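Local structure of Abbfa_003403 (Acinetobacter baumannii, 4ZXH) at residues I215-P220 and T423-A428; G229-F234 and P393-E398; Y782-E787 and D858-H863. The protein works as a four-domain nonribosomal peptide synthetase, whose condensation, adenylation, carrier and thioesterase domains probably activate, join and release the building blocks of a peptide. One frame throughout, in Å; residues are numbered along the deposited sequence.

Contact 1 of 3, residues I215-P220 and T423-A428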
loop_
_atom_site.group_PDB
_atom_site.type_symbol
_atom_site.label_atom_id
_atom_site.label_comp_id
_atom_site.label_asym_id
_atom_site.label_seq_id
_atom_site.Cartn_x
_atom_site.Cartn_y
_atom_site.Cartn_z
ATOM N N ILE A 215 11.272 -5.184 -7.338
ATOM C CA ILE A 215 11.021 -5.608 -8.700
ATOM C C ILE A 215 9.876 -4.791 -9.283
ATOM O O ILE A 215 8.815 -4.679 -8.671
ATOM C CB ILE A 215 10.687 -7.097 -8.763
ATOM C CG1 ILE A 215 11.897 -7.912 -8.311
ATOM C CG2 ILE A 215 10.297 -7.501 -10.181
ATOM C CD1 ILE A 215 11.599 -9.374 -8.106
ATOM N N PRO A 216 10.089 -4.201 -10.466
ATOM C CA PRO A 216 9.020 -3.417 -11.103
ATOM C C PRO A 216 7.758 -4.249 -11.344
ATOM O O PRO A 216 7.828 -5.346 -11.920
ATOM C CB PRO A 216 9.644 -2.975 -12.429
ATOM C CG PRO A 216 11.113 -3.077 -12.202
ATOM C CD PRO A 216 11.307 -4.245 -11.289
ATOM N N LEU A 217 6.619 -3.734 -10.888
ATOM C CA LEU A 217 5.353 -4.419 -11.062
ATOM C C LEU A 217 4.657 -3.906 -12.308
ATOM O O LEU A 217 4.948 -2.811 -12.785
ATOM C CB LEU A 217 4.455 -4.231 -9.848
ATOM C CG LEU A 217 5.076 -4.490 -8.483
ATOM C CD1 LEU A 217 4.009 -4.352 -7.397
ATOM C CD2 LEU A 217 5.749 -5.855 -8.443
ATOM N N ASP A 218 3.744 -4.715 -12.835
ATOM C CA ASP A 218 2.935 -4.314 -13.970
ATOM C C ASP A 218 1.674 -3.599 -13.517
ATOM O O ASP A 218 1.079 -2.833 -14.267
ATOM C CB ASP A 218 2.583 -5.528 -14.817
ATOM C CG ASP A 218 3.774 -6.057 -15.587
ATOM O OD1 ASP A 218 4.462 -5.256 -16.257
ATOM O OD2 ASP A 218 4.034 -7.273 -15.508
ATOM N N TYR A 219 1.278 -3.849 -12.277
ATOM C CA TYR A 219 0.075 -3.261 -11.710
ATOM C C TYR A 219 0.391 -2.745 -10.320
ATOM O O TYR A 219 1.334 -3.215 -9.691
ATOM C CB TYR A 219 -1.058 -4.294 -11.667
ATOM C CG TYR A 219 -1.186 -5.079 -12.950
ATOM C CD1 TYR A 219 -1.557 -4.447 -14.134
ATOM C CD2 TYR A 219 -0.928 -6.450 -12.988
ATOM C CE1 TYR A 219 -1.663 -5.156 -15.327
ATOM C CE2 TYR A 219 -1.033 -7.161 -14.183
ATOM C CZ TYR A 219 -1.400 -6.502 -15.348
ATOM O OH TYR A 219 -1.508 -7.182 -16.545
ATOM N N PRO A 220 -0.383 -1.766 -9.835
ATOM C CA PRO A 220 -0.196 -1.291 -8.459
ATOM C C PRO A 220 -0.586 -2.342 -7.410
ATOM O O PRO A 220 -1.626 -3.007 -7.523
ATOM C CB PRO A 220 -1.122 -0.071 -8.385
ATOM C CG PRO A 220 -2.141 -0.299 -9.449
ATOM C CD PRO A 220 -1.406 -0.988 -10.554
ATOM N N THR A 423 -1.022 -12.651 -9.939
ATOM C CA THR A 423 -1.616 -11.977 -11.103
ATOM C C THR A 423 -2.187 -10.570 -10.833
ATOM O O THR A 423 -2.760 -9.944 -11.729
ATOM C CB THR A 423 -2.749 -12.814 -11.726
ATOM O OG1 THR A 423 -3.762 -13.069 -10.744
ATOM C CG2 THR A 423 -2.221 -14.102 -12.233
ATOM N N ASP A 424 -2.048 -10.077 -9.612
ATOM C CA ASP A 424 -2.410 -8.687 -9.335
ATOM C C ASP A 424 -1.177 -7.790 -9.460
ATOM O O ASP A 424 -1.281 -6.569 -9.486
ATOM C CB ASP A 424 -3.040 -8.537 -7.945
ATOM C CG ASP A 424 -4.486 -9.031 -7.892
ATOM O OD1 ASP A 424 -5.085 -9.308 -8.954
ATOM O OD2 ASP A 424 -5.036 -9.124 -6.773
ATOM N N LEU A 425 -0.011 -8.412 -9.558
ATOM C CA LEU A 425 1.238 -7.683 -9.681
ATOM C C LEU A 425 1.869 -7.838 -11.066
ATOM O O LEU A 425 2.424 -6.883 -11.619
ATOM C CB LEU A 425 2.214 -8.153 -8.611
ATOM C CG LEU A 425 1.601 -8.172 -7.214
ATOM C CD1 LEU A 425 2.663 -8.497 -6.180
ATOM C CD2 LEU A 425 0.923 -6.851 -6.907
ATOM N N PHE A 426 1.778 -9.041 -11.626
ATOM C CA PHE A 426 2.454 -9.344 -12.879
ATOM C C PHE A 426 1.520 -9.816 -13.988
ATOM O O PHE A 426 0.507 -10.485 -13.742
ATOM C CB PHE A 426 3.528 -10.392 -12.628
ATOM C CG PHE A 426 4.571 -9.948 -11.657
ATOM C CD1 PHE A 426 5.448 -8.923 -11.989
ATOM C CD2 PHE A 426 4.670 -10.533 -10.408
ATOM C CE1 PHE A 426 6.422 -8.489 -11.088
ATOM C CE2 PHE A 426 5.642 -10.117 -9.501
ATOM C CZ PHE A 426 6.519 -9.096 -9.845
ATOM N N SER A 427 1.867 -9.454 -15.215
ATOM C CA SER A 427 1.130 -9.909 -16.385
ATOM C C SER A 427 1.653 -11.280 -16.825
ATOM O O SER A 427 2.729 -11.704 -16.394
ATOM C CB SER A 427 1.261 -8.895 -17.519
ATOM O OG SER A 427 2.593 -8.876 -18.027
ATOM N N ALA A 428 0.904 -11.968 -17.682
ATOM C CA ALA A 428 1.361 -13.259 -18.194
ATOM C C ALA A 428 2.630 -13.058 -18.990
ATOM O O ALA A 428 3.545 -13.877 -18.942
ATOM C CB ALA A 428 0.296 -13.913 -19.059
#
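The carbonyl of Leu425 is the acceptor at the centre of this contact. Asp218 N meets it 2.8 Å from Leu425 O, almost along the C=O axis, and Tyr219 N adds a weak second bond to the same oxygen. Beside this pair, Asp218 CB points toward the other loop, and OD2 accepts from Ser427 N at 3.1 Å on a nearly straight line (168°), the donor standing above the carboxylate plane, and weakly from Ser427 OG. Both loops belong to the condensation domain, and Ser427 is the N-cap of helix 428-447, so Asp218 is joined to the start of that helix. Ser427 OG caps the helix by accepting from Ser430 N, while Ser430 OG is hydrogen-bonded to Asp218 OD2. On the apolar side, Leu217 CD2 rests 3.6 Å from Phe426 CZ. Ile215, its side chain crossing that of Phe426 at about a right angle, brings CG2 to 4.1 Å from Phe426 CE1, and the Leu217 and Leu425 side chains lie side by side, CD1 against CD2. The Tyr219 ring carries Asp218 CB over the centre of one face, and its OH lies 3.4 Å from Ser427 CB. Arg856 NH1, from the adenylation domain, hydrogen-bonds Leu217 O.

Contact 2 of 3, residues G229-F234 and P393-E398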
loop_
_atom_site.group_PDB
_atom_site.type_symbol
_atom_site.label_atom_id
_atom_site.label_comp_id
_atom_site.label_asym_id
_atom_site.label_seq_id
_atom_site.Cartn_x
_atom_site.Cartn_y
_atom_site.Cartn_z
ATOM N N GLY A 229 -3.173 -16.197 -7.946
ATOM C CA GLY A 229 -1.949 -16.435 -8.684
ATOM C C GLY A 229 -2.160 -17.202 -9.969
ATOM O O GLY A 229 -3.289 -17.573 -10.310
ATOM N N SER A 230 -1.065 -17.447 -10.677
ATOM C CA SER A 230 -1.090 -18.288 -11.858
ATOM C C SER A 230 0.240 -19.015 -11.951
ATOM O O SER A 230 1.132 -18.768 -11.142
ATOM C CB SER A 230 -1.360 -17.461 -13.113
ATOM O OG SER A 230 -1.308 -18.286 -14.262
ATOM N N SER A 231 0.380 -19.904 -12.930
ATOM C CA SER A 231 1.548 -20.794 -13.009
ATOM C C SER A 231 2.049 -20.883 -14.424
ATOM O O SER A 231 1.250 -20.988 -15.342
ATOM C CB SER A 231 1.216 -22.211 -12.526
ATOM O OG SER A 231 0.658 -22.224 -11.222
ATOM N N LEU A 232 3.364 -20.858 -14.603
ATOM C CA LEU A 232 3.959 -21.019 -15.930
ATOM C C LEU A 232 4.973 -22.175 -15.953
ATOM O O LEU A 232 6.056 -22.063 -15.387
ATOM C CB LEU A 232 4.620 -19.714 -16.370
ATOM C CG LEU A 232 5.469 -19.771 -17.642
ATOM C CD1 LEU A 232 4.693 -20.341 -18.789
ATOM C CD2 LEU A 232 5.970 -18.379 -17.991
ATOM N N VAL A 233 4.625 -23.290 -16.590
ATOM C CA VAL A 233 5.548 -24.425 -16.645
ATOM C C VAL A 233 6.591 -24.250 -17.756
ATOM O O VAL A 233 6.259 -23.942 -18.904
ATOM C CB VAL A 233 4.780 -25.750 -16.837
ATOM C CG1 VAL A 233 5.748 -26.936 -16.854
ATOM C CG2 VAL A 233 3.757 -25.913 -15.711
ATOM N N PHE A 234 7.859 -24.412 -17.408
ATOM C CA PHE A 234 8.929 -24.307 -18.398
ATOM C C PHE A 234 9.862 -25.514 -18.295
ATOM O O PHE A 234 9.767 -26.285 -17.345
ATOM C CB PHE A 234 9.716 -23.012 -18.212
ATOM C CG PHE A 234 10.397 -22.902 -16.870
ATOM C CD1 PHE A 234 9.690 -22.486 -15.748
ATOM C CD2 PHE A 234 11.740 -23.221 -16.727
ATOM C CE1 PHE A 234 10.310 -22.401 -14.513
ATOM C CE2 PHE A 234 12.372 -23.132 -15.491
ATOM C CZ PHE A 234 11.661 -22.728 -14.386
ATOM N N PRO A 393 -2.727 -32.948 -15.062
ATOM C CA PRO A 393 -2.167 -31.735 -14.450
ATOM C C PRO A 393 -3.217 -30.725 -14.022
ATOM O O PRO A 393 -4.213 -30.487 -14.699
ATOM C CB PRO A 393 -1.290 -31.157 -15.558
ATOM C CG PRO A 393 -1.017 -32.334 -16.485
ATOM C CD PRO A 393 -2.265 -33.141 -16.449
ATOM N N VAL A 394 -2.971 -30.122 -12.874
ATOM C CA VAL A 394 -3.878 -29.161 -12.288
ATOM C C VAL A 394 -3.083 -27.992 -11.697
ATOM O O VAL A 394 -2.223 -28.197 -10.839
ATOM C CB VAL A 394 -4.740 -29.821 -11.181
ATOM C CG1 VAL A 394 -5.414 -28.774 -10.354
ATOM C CG2 VAL A 394 -5.785 -30.707 -11.793
ATOM N N ARG A 395 -3.345 -26.772 -12.157
ATOM C CA ARG A 395 -2.820 -25.611 -11.453
ATOM C C ARG A 395 -3.202 -25.704 -9.962
ATOM O O ARG A 395 -4.352 -25.970 -9.625
ATOM C CB ARG A 395 -3.352 -24.321 -12.062
ATOM C CG ARG A 395 -2.748 -23.950 -13.417
ATOM C CD ARG A 395 -3.533 -22.795 -14.082
ATOM N NE ARG A 395 -3.640 -21.604 -13.236
ATOM C CZ ARG A 395 -4.351 -20.517 -13.534
ATOM N NH1 ARG A 395 -5.040 -20.446 -14.664
ATOM N NH2 ARG A 395 -4.369 -19.495 -12.695
ATOM N N GLN A 396 -2.238 -25.529 -9.065
ATOM C CA GLN A 396 -2.545 -25.625 -7.640
ATOM C C GLN A 396 -1.546 -24.850 -6.768
ATOM O O GLN A 396 -0.450 -24.492 -7.214
ATOM C CB GLN A 396 -2.612 -27.101 -7.214
ATOM C CG GLN A 396 -1.368 -27.903 -7.479
ATOM C CD GLN A 396 -0.511 -27.994 -6.241
ATOM O OE1 GLN A 396 -0.967 -28.462 -5.186
ATOM N NE2 GLN A 396 0.725 -27.501 -6.339
ATOM N N GLN A 397 -1.945 -24.605 -5.523
ATOM C CA GLN A 397 -1.251 -23.684 -4.611
ATOM C C GLN A 397 -0.752 -22.408 -5.308
ATOM O O GLN A 397 0.455 -22.160 -5.410
ATOM C CB GLN A 397 -0.053 -24.349 -3.915
ATOM C CG GLN A 397 -0.201 -25.828 -3.560
ATOM C CD GLN A 397 0.651 -26.304 -2.388
ATOM O OE1 GLN A 397 1.467 -25.579 -1.845
ATOM N NE2 GLN A 397 0.552 -27.586 -2.108
ATOM N N GLU A 398 -1.671 -21.587 -5.784
ATOM C CA GLU A 398 -1.255 -20.348 -6.421
ATOM C C GLU A 398 -1.525 -19.142 -5.530
ATOM O O GLU A 398 -2.573 -19.056 -4.883
ATOM C CB GLU A 398 -1.945 -20.191 -7.774
ATOM C CG GLU A 398 -1.513 -21.250 -8.747
ATOM C CD GLU A 398 -2.285 -21.224 -10.047
ATOM O OE1 GLU A 398 -3.493 -20.903 -10.014
ATOM O OE2 GLU A 398 -1.691 -21.573 -11.099
#
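Arg395 and Glu398 face each other within one loop, three residues apart, and together they lie against Gly229-Ser231 of strand 229-235. The arginine approaches side-on, its chain bent at chi3 (55°), so that NE and NH2 take one carboxylate oxygen each. NE sits 2.9 Å from Glu398 OE2, on the syn lone pair and close to the guanidinium plane; NH2 meets Glu398 OE1 at 3.2 Å from above the carboxylate plane. The glutamate is extended beyond CG, which brings OE2 up to the strand, where Ser231 OG donates to its anti lone pair at 2.4 Å. Ser231 CB points toward the loop, with OG anti to the carbonyl carbon. The guanidinium also touches the strand: Ser230 OG lies over one face, and Gly229 O approaches its edge for a weak bond from NH2. Strand 229-235 is outermost in its sheet and pairs with strand 414-422. The loop carries the chain from strand 387-391 of one condensation-domain sheet to strand 403-411 of this one, and the contact holds that crossover against the latter's edge strand. Lys116 NZ makes a further salt bridge to Glu398 OE1. With the two basic side chains and a serine hydroxyl gathered round it, the buried Glu398 carboxylate is probably ionised.

Contact 3 of 3, residues Y782-E787 and D858-H863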
loop_
_atom_site.group_PDB
_atom_site.type_symbol
_atom_site.label_atom_id
_atom_site.label_comp_id
_atom_site.label_asym_id
_atom_site.label_seq_id
_atom_site.Cartn_x
_atom_site.Cartn_y
_atom_site.Cartn_z
ATOM N N TYR A 782 -4.262 2.540 -19.869
ATOM C CA TYR A 782 -3.106 2.191 -20.696
ATOM C C TYR A 782 -2.354 3.431 -21.210
ATOM O O TYR A 782 -2.546 3.888 -22.347
ATOM C CB TYR A 782 -3.561 1.296 -21.853
ATOM C CG TYR A 782 -4.123 -0.034 -21.366
ATOM C CD1 TYR A 782 -3.290 -1.126 -21.153
ATOM C CD2 TYR A 782 -5.484 -0.187 -21.098
ATOM C CE1 TYR A 782 -3.796 -2.341 -20.699
ATOM C CE2 TYR A 782 -6.000 -1.391 -20.642
ATOM C CZ TYR A 782 -5.155 -2.474 -20.442
ATOM O OH TYR A 782 -5.661 -3.691 -19.989
ATOM N N ILE A 783 -1.494 3.962 -20.345
ATOM C CA ILE A 783 -0.740 5.181 -20.620
ATOM C C ILE A 783 0.764 4.913 -20.665
ATOM O O ILE A 783 1.327 4.324 -19.743
ATOM C CB ILE A 783 -1.026 6.261 -19.558
ATOM C CG1 ILE A 783 -2.519 6.567 -19.508
ATOM C CG2 ILE A 783 -0.240 7.521 -19.839
ATOM C CD1 ILE A 783 -2.907 7.445 -18.343
ATOM N N ASP A 784 1.406 5.351 -21.745
ATOM C CA ASP A 784 2.843 5.158 -21.939
ATOM C C ASP A 784 3.383 6.306 -22.789
ATOM O O ASP A 784 2.613 7.164 -23.221
ATOM C CB ASP A 784 3.144 3.804 -22.614
ATOM C CG ASP A 784 2.313 3.569 -23.884
ATOM O OD1 ASP A 784 1.061 3.614 -23.816
ATOM O OD2 ASP A 784 2.920 3.385 -24.966
ATOM N N LEU A 785 4.694 6.304 -23.049
ATOM C CA LEU A 785 5.335 7.344 -23.855
ATOM C C LEU A 785 5.009 7.199 -25.336
ATOM O O LEU A 785 5.314 8.082 -26.134
ATOM C CB LEU A 785 6.848 7.329 -23.650
ATOM C CG LEU A 785 7.293 7.596 -22.211
ATOM C CD1 LEU A 785 8.802 7.459 -22.058
ATOM C CD2 LEU A 785 6.851 8.956 -21.779
ATOM N N GLY A 786 4.379 6.091 -25.704
ATOM C CA GLY A 786 3.896 5.934 -27.060
ATOM C C GLY A 786 4.943 5.682 -28.123
ATOM O O GLY A 786 6.024 5.167 -27.849
ATOM N N GLU A 787 4.600 6.053 -29.352
ATOM C CA GLU A 787 5.416 5.790 -30.527
ATOM C C GLU A 787 6.415 6.917 -30.794
ATOM O O GLU A 787 6.082 8.094 -30.656
ATOM C CB GLU A 787 4.508 5.611 -31.741
ATOM C CG GLU A 787 3.588 4.392 -31.689
ATOM C CD GLU A 787 2.675 4.310 -32.913
ATOM O OE1 GLU A 787 2.029 5.333 -33.241
ATOM O OE2 GLU A 787 2.603 3.232 -33.547
ATOM N N ASP A 858 5.890 -5.624 -22.810
ATOM C CA ASP A 858 4.996 -5.221 -23.879
ATOM C C ASP A 858 5.745 -4.679 -25.107
ATOM O O ASP A 858 5.373 -4.961 -26.246
ATOM C CB ASP A 858 4.031 -4.159 -23.336
ATOM C CG ASP A 858 2.739 -4.100 -24.101
ATOM O OD1 ASP A 858 2.690 -4.636 -25.226
ATOM O OD2 ASP A 858 1.770 -3.519 -23.573
ATOM N N GLY A 859 6.802 -3.906 -24.861
ATOM C CA GLY A 859 7.473 -3.145 -25.903
ATOM C C GLY A 859 7.183 -1.660 -25.741
ATOM O O GLY A 859 7.687 -0.822 -26.493
ATOM N N ARG A 860 6.349 -1.342 -24.756
ATOM C CA ARG A 860 5.994 0.028 -24.438
ATOM C C ARG A 860 7.042 0.640 -23.524
ATOM O O ARG A 860 7.752 -0.077 -22.821
ATOM C CB ARG A 860 4.627 0.095 -23.752
ATOM C CG ARG A 860 3.439 -0.264 -24.627
ATOM C CD ARG A 860 2.139 -0.097 -23.854
ATOM N NE ARG A 860 2.186 -0.769 -22.557
ATOM C CZ ARG A 860 1.795 -0.221 -21.408
ATOM N NH1 ARG A 860 1.316 1.018 -21.390
ATOM N NH2 ARG A 860 1.874 -0.916 -20.278
ATOM N N LEU A 861 7.134 1.965 -23.535
ATOM C CA LEU A 861 7.976 2.677 -22.588
ATOM C C LEU A 861 7.113 3.427 -21.593
ATOM O O LEU A 861 6.248 4.196 -21.989
ATOM C CB LEU A 861 8.885 3.668 -23.307
ATOM C CG LEU A 861 9.818 3.107 -24.366
ATOM C CD1 LEU A 861 10.639 4.250 -24.904
ATOM C CD2 LEU A 861 10.700 2.038 -23.750
ATOM N N THR A 862 7.341 3.227 -20.305
ATOM C CA THR A 862 6.654 4.057 -19.330
ATOM C C THR A 862 7.684 4.878 -18.572
ATOM O O THR A 862 8.858 4.490 -18.455
ATOM C CB THR A 862 5.770 3.233 -18.353
ATOM O OG1 THR A 862 6.570 2.342 -17.565
ATOM C CG2 THR A 862 4.753 2.431 -19.128
ATOM N N HIS A 863 7.223 6.023 -18.075
ATOM C CA HIS A 863 8.080 7.067 -17.543
ATOM C C HIS A 863 7.972 7.089 -16.030
ATOM O O HIS A 863 6.889 6.900 -15.481
ATOM C CB HIS A 863 7.667 8.399 -18.135
ATOM C CG HIS A 863 8.672 9.481 -17.956
ATOM N ND1 HIS A 863 8.834 10.155 -16.765
ATOM C CD2 HIS A 863 9.548 10.036 -18.827
ATOM C CE1 HIS A 863 9.773 11.075 -16.913
ATOM N NE2 HIS A 863 10.234 11.012 -18.148
#
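The Arg860 side chain crosses that of Asp784 at about a right angle, and its CB, CG, CD and NH1 all touch it. CB begins beside the carboxylate, 3.9 Å from Asp784 OD2. CG continues along the same oxygen, and CD then packs against the carboxyl carbon, 3.7 Å from Asp784 CG. The chain bends at chi3 (-50°), and here NE turns aside to a weak, charge-assisted bond with Asp858 OD2 at 3.0 Å. At the tip, NH1 lies 3.5 Å from Asp784 CB and forms a longer salt bridge with OD1, which sits at the edge of the guanidinium, in its plane. The carboxylate itself is turned 71° from that plane. One arginine thus stands between two aspartates, an arrangement likely to favour the charged state of all three. Asp784 has CG in the crowded position between backbone N and carbonyl carbon, which lets OD2 accept from Gly786 N and close an Asx turn. That turn presents Leu785 N to Leu861 O, 2.8 Å away and practically straight (179°). Leu785 then spreads its methyls, CD1 against Leu861 CB and CD2 3.8 Å from His863 CB, while the His863 ring meets that of Tyr763. Strand 861-863 pairs antiparallel with strand 846-855, and the turn containing Asp858 and Gly859 connects them as a beta hairpin. The contact therefore fixes this hairpin of the five-stranded antiparallel sheet to the loop leading into strand 787-788, an outermost strand of the large mixed sheet in the adenylation domain.

In the fold
Contacts 1 and 2 both lie in the condensation domain, their centres about 17 Å apart, and they touch where Thr423 CG2 packs 3.6 Å from Ser230 CB. Contact 2 is the nearer to the phosphopantetheine: the Glu398 side chain is about 11 Å from it, the Leu425 side chain of contact 1 about 14 Å. Contact 3 belongs to the adenylation domain, yet its centre is only about 15 Å from that of contact 1, with nearest atoms about 6 Å apart. Arg856 spans this gap, bonding Leu217 O of contact 1 and Thr862 OG1 of contact 3, so the two face each other across the condensation–adenylation interface. Contact 2, about 29 Å from contact 3 between centres, is remote from it.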